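Local structure of levoglucosan dehydrogenase (Pseudarthrobacter phenanthrenivorans, 6A3F) at residues R291-S305 and F308-A321. The protein catalyses the NAD(+)-dependent oxidation of levoglucosan to 3-dehydrolevoglucosan and works as a homotetramer. Numbering follows the deposited sequence.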
ATOM      1  N   ARG B 291      11.269  10.601   1.309  1.00 17.94           N
ATOM      2  CA  ARG B 291      10.847  10.375   2.687  1.00 18.43           C
ATOM      3  C   ARG B 291      10.645  11.754   3.309  1.00 19.96           C
ATOM      4  O   ARG B 291      11.550  12.591   3.270  1.00 19.89           O
ATOM      5  CB  ARG B 291      11.837   9.541   3.525  1.00 18.68           C
ATOM      6  CG  ARG B 291      12.094   8.159   2.943  1.00 19.29           C
ATOM      7  CD  ARG B 291      10.826   7.328   2.816  1.00 18.64           C
ATOM      8  NE  ARG B 291      11.029   5.918   2.459  1.00 17.85           N
ATOM      9  CZ  ARG B 291      10.047   5.072   2.147  1.00 20.12           C
ATOM     10  NH1 ARG B 291       8.797   5.505   1.999  1.00 18.88           N
ATOM     11  NH2 ARG B 291      10.337   3.784   1.994  1.00 18.00           N
ATOM     12  N   ASN B 292       9.409  12.009   3.794  1.00 18.80           N
ATOM     13  CA  ASN B 292       9.008  13.292   4.315  1.00 18.64           C
ATOM     14  C   ASN B 292       9.047  13.328   5.848  1.00 20.93           C
ATOM     15  O   ASN B 292       9.743  14.145   6.408  1.00 17.88           O
ATOM     16  CB  ASN B 292       7.605  13.627   3.809  1.00 18.85           C
ATOM     17  CG  ASN B 292       7.465  13.279   2.351  1.00 21.05           C
ATOM     18  OD1 ASN B 292       6.868  12.242   1.979  1.00 22.36           O
ATOM     19  ND2 ASN B 292       8.028  14.129   1.519  1.00 18.57           N
ATOM     20  N   ASN B 293       8.224  12.490   6.515  1.00 18.40           N
ATOM     21  CA  ASN B 293       8.118  12.457   7.929  1.00 17.54           C
ATOM     22  C   ASN B 293       7.921  10.989   8.312  1.00 17.55           C
ATOM     23  O   ASN B 293       6.959  10.616   8.963  1.00 18.36           O
ATOM     24  CB  ASN B 293       7.035  13.378   8.474  1.00 19.25           C
ATOM     25  CG  ASN B 293       7.307  13.793   9.907  1.00 19.77           C
ATOM     26  OD1 ASN B 293       8.428  14.195  10.243  1.00 18.79           O
ATOM     27  ND2 ASN B 293       6.306  13.705  10.779  1.00 18.20           N
ATOM     28  N   TYR B 294       8.811  10.187   7.766  1.00 18.11           N
ATOM     29  CA  TYR B 294       8.695   8.742   7.732  1.00 18.18           C
ATOM     30  C   TYR B 294       9.244   8.154   9.030  1.00 20.05           C
ATOM     31  O   TYR B 294      10.377   7.642   9.063  1.00 18.81           O
ATOM     32  CB  TYR B 294       9.403   8.203   6.496  1.00 18.00           C
ATOM     33  CG  TYR B 294       9.165   6.768   6.126  1.00 19.03           C
ATOM     34  CD1 TYR B 294       7.909   6.310   5.722  1.00 19.31           C
ATOM     35  CD2 TYR B 294      10.207   5.857   6.159  1.00 19.96           C
ATOM     36  CE1 TYR B 294       7.714   4.995   5.362  1.00 18.50           C
ATOM     37  CE2 TYR B 294      10.033   4.535   5.781  1.00 19.77           C
ATOM     38  CZ  TYR B 294       8.781   4.103   5.377  1.00 20.51           C
ATOM     39  OH  TYR B 294       8.666   2.786   5.052  1.00 20.48           O
ATOM     40  N   ILE B 295       8.409   8.225  10.057  1.00 18.41           N
ATOM     41  CA  ILE B 295       8.686   7.619  11.356  1.00 19.40           C
ATOM     42  C   ILE B 295       8.102   6.211  11.351  1.00 19.62           C
ATOM     43  O   ILE B 295       6.881   6.056  11.142  1.00 18.30           O
ATOM     44  CB  ILE B 295       8.095   8.407  12.517  1.00 21.02           C
ATOM     45  CG1 ILE B 295       8.229   9.920  12.312  1.00 18.77           C
ATOM     46  CG2 ILE B 295       8.708   7.905  13.829  1.00 21.34           C
ATOM     47  CD1 ILE B 295       7.529  10.731  13.359  1.00 18.38           C
ATOM     48  N   THR B 296       8.937   5.198  11.492  1.00 18.53           N
ATOM     49  CA  THR B 296       8.442   3.799  11.404  1.00 18.14           C
ATOM     50  C   THR B 296       8.950   2.971  12.573  1.00 19.12           C
ATOM     51  O   THR B 296      10.020   3.287  13.202  1.00 18.72           O
ATOM     52  CB  THR B 296       8.887   3.118  10.104  1.00 18.84           C
ATOM     53  OG1 THR B 296      10.288   2.829  10.187  1.00 19.26           O
ATOM     54  CG2 THR B 296       8.595   4.005   8.906  1.00 20.40           C
ATOM     55  N   PHE B 297       8.200   1.906  12.876  1.00 18.25           N
ATOM     56  CA  PHE B 297       8.846   0.850  13.650  1.00 17.39           C
ATOM     57  C   PHE B 297       8.246  -0.469  13.204  1.00 17.50           C
ATOM     58  O   PHE B 297       7.105  -0.503  12.666  1.00 17.53           O
ATOM     59  CB  PHE B 297       8.697   1.079  15.159  1.00 18.23           C
ATOM     60  CG  PHE B 297       7.288   1.199  15.678  1.00 18.12           C
ATOM     61  CD1 PHE B 297       6.496   0.064  15.880  1.00 19.46           C
ATOM     62  CD2 PHE B 297       6.795   2.440  16.072  1.00 19.07           C
ATOM     63  CE1 PHE B 297       5.214   0.193  16.400  1.00 19.69           C
ATOM     64  CE2 PHE B 297       5.528   2.545  16.631  1.00 22.68           C
ATOM     65  CZ  PHE B 297       4.742   1.424  16.775  1.00 20.12           C
ATOM     66  N   GLU B 298       9.037  -1.510  13.400  1.00 16.20           N
ATOM     67  CA  GLU B 298       8.589  -2.856  13.185  1.00 18.06           C
ATOM     68  C   GLU B 298       9.084  -3.659  14.377  1.00 19.51           C
ATOM     69  O   GLU B 298      10.273  -3.644  14.637  1.00 18.09           O
ATOM     70  CB  GLU B 298       9.137  -3.453  11.896  1.00 19.30           C
ATOM     71  CG  GLU B 298       8.790  -4.928  11.683  1.00 17.96           C
ATOM     72  CD  GLU B 298       8.740  -5.435  10.236  1.00 20.58           C
ATOM     73  OE1 GLU B 298       8.754  -4.598   9.284  1.00 17.70           O
ATOM     74  OE2 GLU B 298       8.597  -6.670  10.032  1.00 19.60           O
ATOM     75  N   ILE B 299       8.153  -4.286  15.057  1.00 18.32           N
ATOM     76  CA  ILE B 299       8.454  -5.075  16.231  1.00 20.21           C
ATOM     77  C   ILE B 299       8.112  -6.533  15.974  1.00 16.90           C
ATOM     78  O   ILE B 299       6.991  -6.841  15.541  1.00 17.72           O
ATOM     79  CB  ILE B 299       7.733  -4.546  17.469  1.00 20.14           C
ATOM     80  CG1 ILE B 299       8.164  -3.115  17.823  1.00 22.95           C
ATOM     81  CG2 ILE B 299       7.962  -5.515  18.621  1.00 23.46           C
ATOM     82  CD1 ILE B 299       7.272  -2.435  18.833  1.00 22.46           C
ATOM     83  N   HIS B 300       9.066  -7.436  16.249  1.00 19.61           N
ATOM     84  CA  HIS B 300       8.808  -8.911  16.136  1.00 17.34           C
ATOM     85  C   HIS B 300       8.733  -9.499  17.551  1.00 18.63           C
ATOM     86  O   HIS B 300       9.715  -9.424  18.302  1.00 18.51           O
ATOM     87  CB  HIS B 300       9.849  -9.615  15.295  1.00 17.94           C
ATOM     88  CG  HIS B 300      10.033  -9.021  13.936  1.00 19.68           C
ATOM     89  ND1 HIS B 300      11.255  -8.963  13.305  1.00 20.15           N
ATOM     90  CD2 HIS B 300       9.147  -8.464  13.097  1.00 18.69           C
ATOM     91  CE1 HIS B 300      11.092  -8.388  12.112  1.00 19.30           C
ATOM     92  NE2 HIS B 300       9.824  -8.078  11.962  1.00 16.49           N
ATOM     93  N   GLY B 301       7.549 -10.012  17.900  1.00 20.10           N
ATOM     94  CA  GLY B 301       7.363 -10.731  19.145  1.00 20.84           C
ATOM     95  C   GLY B 301       7.244 -12.230  18.900  1.00 21.40           C
ATOM     96  O   GLY B 301       7.101 -12.666  17.754  1.00 19.77           O
ATOM     97  N   THR B 302       7.182 -13.020  19.978  1.00 20.24           N
ATOM     98  CA  THR B 302       7.122 -14.472  19.792  1.00 21.39           C
ATOM     99  C   THR B 302       5.768 -14.886  19.205  1.00 21.29           C
ATOM    100  O   THR B 302       5.674 -16.011  18.679  1.00 21.66           O
ATOM    101  CB  THR B 302       7.423 -15.219  21.103  1.00 20.24           C
ATOM    102  OG1 THR B 302       6.486 -14.714  22.042  1.00 18.57           O
ATOM    103  CG2 THR B 302       8.840 -14.984  21.569  1.00 21.58           C
ATOM    104  N   GLU B 303       4.719 -14.059  19.356  1.00 21.13           N
ATOM    105  CA  GLU B 303       3.355 -14.442  18.917  1.00 22.88           C
ATOM    106  C   GLU B 303       2.737 -13.428  17.955  1.00 20.93           C
ATOM    107  O   GLU B 303       1.522 -13.478  17.680  1.00 20.77           O
ATOM    108  CB  GLU B 303       2.428 -14.558  20.125  1.00 25.59           C
ATOM    109  CG  GLU B 303       2.973 -15.486  21.185  1.00 31.06           C
ATOM    110  CD  GLU B 303       3.004 -16.937  20.760  1.00 40.37           C
ATOM    111  OE1 GLU B 303       2.318 -17.263  19.762  1.00 47.04           O
ATOM    112  OE2 GLU B 303       3.700 -17.741  21.424  1.00 49.07           O
ATOM    113  N   GLY B 304       3.536 -12.534  17.417  1.00 19.89           N
ATOM    114  CA  GLY B 304       3.010 -11.591  16.445  1.00 20.38           C
ATOM    115  C   GLY B 304       3.988 -10.465  16.163  1.00 20.60           C
ATOM    116  O   GLY B 304       5.103 -10.419  16.706  1.00 18.40           O
ATOM    117  N   SER B 305       3.565  -9.572  15.271  1.00 18.34           N
ATOM    118  CA  SER B 305       4.408  -8.455  14.842  1.00 20.10           C
ATOM    119  C   SER B 305       3.529  -7.195  14.686  1.00 19.11           C
ATOM    120  O   SER B 305       2.299  -7.269  14.446  1.00 18.40           O
ATOM    121  CB  SER B 305       5.109  -8.780  13.531  1.00 18.58           C
ATOM    122  OG  SER B 305       5.995  -9.875  13.570  1.00 19.61           O
ATOM    123  N   PHE B 308       4.378   0.227  12.033  1.00 17.49           N
ATOM    124  CA  PHE B 308       3.764   1.541  12.072  1.00 17.07           C
ATOM    125  C   PHE B 308       4.529   2.450  11.109  1.00 17.89           C
ATOM    126  O   PHE B 308       5.741   2.296  10.960  1.00 18.54           O
ATOM    127  CB  PHE B 308       3.841   2.172  13.469  1.00 17.79           C
ATOM    128  CG  PHE B 308       3.410   3.615  13.563  1.00 18.68           C
ATOM    129  CD1 PHE B 308       2.074   3.972  13.415  1.00 18.76           C
ATOM    130  CD2 PHE B 308       4.322   4.616  13.847  1.00 17.78           C
ATOM    131  CE1 PHE B 308       1.677   5.294  13.477  1.00 19.57           C
ATOM    132  CE2 PHE B 308       3.903   5.935  13.952  1.00 19.08           C
ATOM    133  CZ  PHE B 308       2.590   6.272  13.789  1.00 18.24           C
ATOM    134  N   ASN B 309       3.797   3.373  10.496  1.00 17.25           N
ATOM    135  CA  ASN B 309       4.302   4.395   9.555  1.00 16.55           C
ATOM    136  C   ASN B 309       3.529   5.699   9.804  1.00 17.03           C
ATOM    137  O   ASN B 309       2.338   5.810   9.479  1.00 17.74           O
ATOM    138  CB  ASN B 309       4.187   3.945   8.104  1.00 17.26           C
ATOM    139  CG  ASN B 309       4.384   5.038   7.069  1.00 16.33           C
ATOM    140  OD1 ASN B 309       4.962   6.084   7.387  1.00 16.92           O
ATOM    141  ND2 ASN B 309       4.040   4.757   5.800  1.00 13.84           N
ATOM    142  N   TYR B 310       4.201   6.687  10.399  1.00 16.01           N
ATOM    143  CA  TYR B 310       3.585   7.955  10.726  1.00 15.60           C
ATOM    144  C   TYR B 310       3.083   8.703   9.468  1.00 16.51           C
ATOM    145  O   TYR B 310       2.154   9.500   9.560  1.00 16.30           O
ATOM    146  CB  TYR B 310       4.511   8.882  11.535  1.00 16.10           C
ATOM    147  CG  TYR B 310       3.796  10.134  11.948  1.00 16.59           C
ATOM    148  CD1 TYR B 310       3.043  10.171  13.108  1.00 16.12           C
ATOM    149  CD2 TYR B 310       3.838  11.277  11.167  1.00 16.73           C
ATOM    150  CE1 TYR B 310       2.322  11.294  13.469  1.00 16.70           C
ATOM    151  CE2 TYR B 310       3.061  12.381  11.463  1.00 16.77           C
ATOM    152  CZ  TYR B 310       2.335  12.404  12.640  1.00 18.03           C
ATOM    153  OH  TYR B 310       1.635  13.503  12.975  1.00 17.85           O
ATOM    154  N   GLU B 311       3.655   8.490   8.299  1.00 16.27           N
ATOM    155  CA  GLU B 311       3.092   9.138   7.091  1.00 17.36           C
ATOM    156  C   GLU B 311       1.647   8.650   6.833  1.00 20.31           C
ATOM    157  O   GLU B 311       0.880   9.327   6.085  1.00 18.59           O
ATOM    158  CB  GLU B 311       3.961   8.891   5.871  1.00 17.10           C
ATOM    159  CG  GLU B 311       5.334   9.555   6.016  1.00 16.88           C
ATOM    160  CD  GLU B 311       6.199   9.653   4.763  1.00 16.34           C
ATOM    161  OE1 GLU B 311       6.093   8.763   3.913  1.00 18.85           O
ATOM    162  OE2 GLU B 311       6.961  10.681   4.628  1.00 17.86           O
ATOM    163  N   ARG B 312       1.313   7.474   7.389  1.00 17.52           N
ATOM    164  CA  ARG B 312      -0.049   6.916   7.407  1.00 17.44           C
ATOM    165  C   ARG B 312      -0.481   6.663   8.871  1.00 17.32           C
ATOM    166  O   ARG B 312      -0.811   5.515   9.292  1.00 19.13           O
ATOM    167  CB  ARG B 312      -0.048   5.643   6.579  1.00 17.87           C
ATOM    168  CG  ARG B 312       0.066   5.845   5.078  1.00 20.52           C
ATOM    169  CD  ARG B 312       0.231   4.539   4.338  1.00 22.44           C
ATOM    170  NE  ARG B 312       0.327   4.856   2.910  1.00 24.52           N
ATOM    171  CZ  ARG B 312       0.614   3.963   1.980  1.00 33.34           C
ATOM    172  NH1 ARG B 312       1.063   2.773   2.357  1.00 34.57           N
ATOM    173  NH2 ARG B 312       0.487   4.246   0.689  1.00 28.90           N
ATOM    174  N   ARG B 313      -0.483   7.724   9.638  1.00 15.96           N
ATOM    175  CA  ARG B 313      -0.532   7.607  11.111  1.00 17.18           C
ATOM    176  C   ARG B 313      -1.871   7.052  11.642  1.00 17.08           C
ATOM    177  O   ARG B 313      -1.882   6.575  12.777  1.00 17.67           O
ATOM    178  CB  ARG B 313      -0.294   8.958  11.795  1.00 15.89           C
ATOM    179  CG  ARG B 313      -1.396   9.989  11.642  1.00 17.47           C
ATOM    180  CD  ARG B 313      -0.882  11.400  11.744  1.00 18.71           C
ATOM    181  NE  ARG B 313      -0.059  11.668  10.579  1.00 18.06           N
ATOM    182  CZ  ARG B 313      -0.555  11.781   9.345  1.00 18.91           C
ATOM    183  NH1 ARG B 313      -1.821  12.149   9.179  1.00 19.60           N
ATOM    184  NH2 ARG B 313       0.257  11.614   8.301  1.00 20.54           N
ATOM    185  N   ASP B 314      -2.933   7.109  10.858  1.00 17.81           N
ATOM    186  CA  ASP B 314      -4.203   6.534  11.268  1.00 17.81           C
ATOM    187  C   ASP B 314      -4.202   5.019  11.381  1.00 18.47           C
ATOM    188  O   ASP B 314      -5.147   4.452  11.975  1.00 19.19           O
ATOM    189  CB  ASP B 314      -5.333   6.929  10.310  1.00 18.37           C
ATOM    190  CG  ASP B 314      -5.620   8.436  10.318  1.00 18.34           C
ATOM    191  OD1 ASP B 314      -6.285   8.902  11.253  1.00 18.73           O
ATOM    192  OD2 ASP B 314      -5.188   9.127   9.347  1.00 21.86           O
ATOM    193  N   GLU B 315      -3.181   4.384  10.837  1.00 17.25           N
ATOM    194  CA  GLU B 315      -3.066   2.980  10.685  1.00 20.01           C
ATOM    195  C   GLU B 315      -2.058   2.394  11.666  1.00 20.05           C
ATOM    196  O   GLU B 315      -0.967   2.953  11.866  1.00 19.41           O
ATOM    197  CB  GLU B 315      -2.519   2.612   9.301  1.00 23.18           C
ATOM    198  CG  GLU B 315      -3.469   2.911   8.179  1.00 24.64           C
ATOM    199  CD  GLU B 315      -2.882   2.725   6.793  1.00 22.61           C
ATOM    200  OE1 GLU B 315      -1.868   2.013   6.636  1.00 23.31           O
ATOM    201  OE2 GLU B 315      -3.465   3.287   5.872  1.00 29.57           O
ATOM    202  N   LEU B 316      -2.385   1.192  12.152  1.00 18.58           N
ATOM    203  CA  LEU B 316      -1.414   0.280  12.735  1.00 17.94           C
ATOM    204  C   LEU B 316      -1.523  -1.088  12.058  1.00 19.24           C
ATOM    205  O   LEU B 316      -2.613  -1.565  11.894  1.00 18.42           O
ATOM    206  CB  LEU B 316      -1.619   0.108  14.244  1.00 18.14           C
ATOM    207  CG  LEU B 316      -0.473  -0.629  14.942  1.00 17.41           C
ATOM    208  CD1 LEU B 316       0.799   0.228  14.989  1.00 17.71           C
ATOM    209  CD2 LEU B 316      -0.868  -1.000  16.368  1.00 18.54           C
ATOM    210  N   GLN B 317      -0.410  -1.689  11.676  1.00 16.36           N
ATOM    211  CA  GLN B 317      -0.439  -3.012  11.131  1.00 17.60           C
ATOM    212  C   GLN B 317      -0.063  -4.018  12.229  1.00 19.49           C
ATOM    213  O   GLN B 317       0.948  -3.836  12.925  1.00 17.87           O
ATOM    214  CB  GLN B 317       0.471  -3.140   9.921  1.00 20.23           C
ATOM    215  CG  GLN B 317       0.061  -2.196   8.805  1.00 25.10           C
ATOM    216  CD  GLN B 317       0.967  -2.304   7.609  1.00 31.41           C
ATOM    217  OE1 GLN B 317       1.616  -1.339   7.214  1.00 39.72           O
ATOM    218  NE2 GLN B 317       1.003  -3.469   7.000  1.00 27.62           N
ATOM    219  N   VAL B 318      -0.823  -5.096  12.321  1.00 18.52           N
ATOM    220  CA  VAL B 318      -0.511  -6.135  13.335  1.00 19.40           C
ATOM    221  C   VAL B 318      -0.815  -7.509  12.766  1.00 18.84           C
ATOM    222  O   VAL B 318      -1.841  -7.675  12.142  1.00 19.65           O
ATOM    223  CB  VAL B 318      -1.245  -5.904  14.660  1.00 18.62           C
ATOM    224  CG1 VAL B 318      -2.759  -5.813  14.531  1.00 21.72           C
ATOM    225  CG2 VAL B 318      -0.827  -6.920  15.727  1.00 22.52           C
ATOM    226  N   ALA B 319       0.120  -8.446  12.974  1.00 19.67           N
ATOM    227  CA  ALA B 319      -0.008  -9.809  12.522  1.00 19.26           C
ATOM    228  C   ALA B 319       0.009 -10.690  13.768  1.00 20.36           C
ATOM    229  O   ALA B 319       0.963 -10.581  14.512  1.00 18.46           O
ATOM    230  CB  ALA B 319       1.114 -10.161  11.569  1.00 18.71           C
ATOM    231  N   PHE B 320      -1.058 -11.480  13.975  1.00 20.32           N
ATOM    232  CA  PHE B 320      -1.149 -12.451  15.073  1.00 21.21           C
ATOM    233  C   PHE B 320      -0.843 -13.869  14.591  1.00 21.47           C
ATOM    234  O   PHE B 320      -1.472 -14.433  13.680  1.00 22.52           O
ATOM    235  CB  PHE B 320      -2.511 -12.345  15.757  1.00 20.97           C
ATOM    236  CG  PHE B 320      -2.805 -10.995  16.334  1.00 22.85           C
ATOM    237  CD1 PHE B 320      -2.079 -10.517  17.430  1.00 21.78           C
ATOM    238  CD2 PHE B 320      -3.768 -10.176  15.760  1.00 19.81           C
ATOM    239  CE1 PHE B 320      -2.371  -9.286  17.981  1.00 21.00           C
ATOM    240  CE2 PHE B 320      -4.032  -8.930  16.295  1.00 22.42           C
ATOM    241  CZ  PHE B 320      -3.349  -8.488  17.412  1.00 21.96           C
ATOM    242  N   ALA B 321       0.124 -14.497  15.271  1.00 20.75           N
ATOM    243  CA  ALA B 321       0.502 -15.869  15.036  1.00 21.71           C
ATOM    244  C   ALA B 321      -0.696 -16.814  15.251  1.00 22.13           C
ATOM    245  O   ALA B 321      -0.772 -17.831  14.620  1.00 24.73           O
ATOM    246  CB  ALA B 321       1.659 -16.290  15.928  1.00 21.19           C
TER
HETATM  247  O   HOH W   1       7.650   8.260   1.802  1.00 17.66           O
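F297 and F308 form an antiparallel hydrogen-bonded pair, F308 N lying 2.9 Å from F297 O, and at the far end S305 pairs with A319 in the same way. F308 CB lies over one face of the F297 ring: F297 CG lies between the backbone N and the carbonyl carbon (chi1 57°), which brings CZ to 3.5 Å from F308 CB. That CB stands 16° off the ring normal, a CH-pi contact, while the two rings meet obliquely. I295 and Y310 point the same way, their CB atoms 3.7 Å apart. By these backbone pairs strand 304-309 lies between strands 294-301 and 315-320, two successive antiparallel hairpins in the mixed sheet of the C-terminal substrate-binding domain; helix 206-221 packs on I295 and F297. Beyond the strand pairing, E311 carries the contact. Its OE2 accepts from two consecutive amides, N292 N (2.9 Å) nearly along the C-O axis and N293 N (2.9 Å) on the anti side, while OE1 accepts from a water (2.7 Å) that also takes a hydrogen bond from R291 NH1; R291 NH2 makes a salt bridge to E298 of a neighbouring subunit. These bonds to OE2 hold the backbone of N292 and N293 against E311. N293 ND2, 3.5 Å from Y310 CD2, belongs to an amide perpendicular to that ring; ND2 hydrogen-bonds the hydroxyl of levoglucosan-binding Y153 and OD1 that of Y181, consistent with a second-shell role. N309 OD1 accepts from E311 N in an Asx turn and lies 3.4 Å from Y294 CD1.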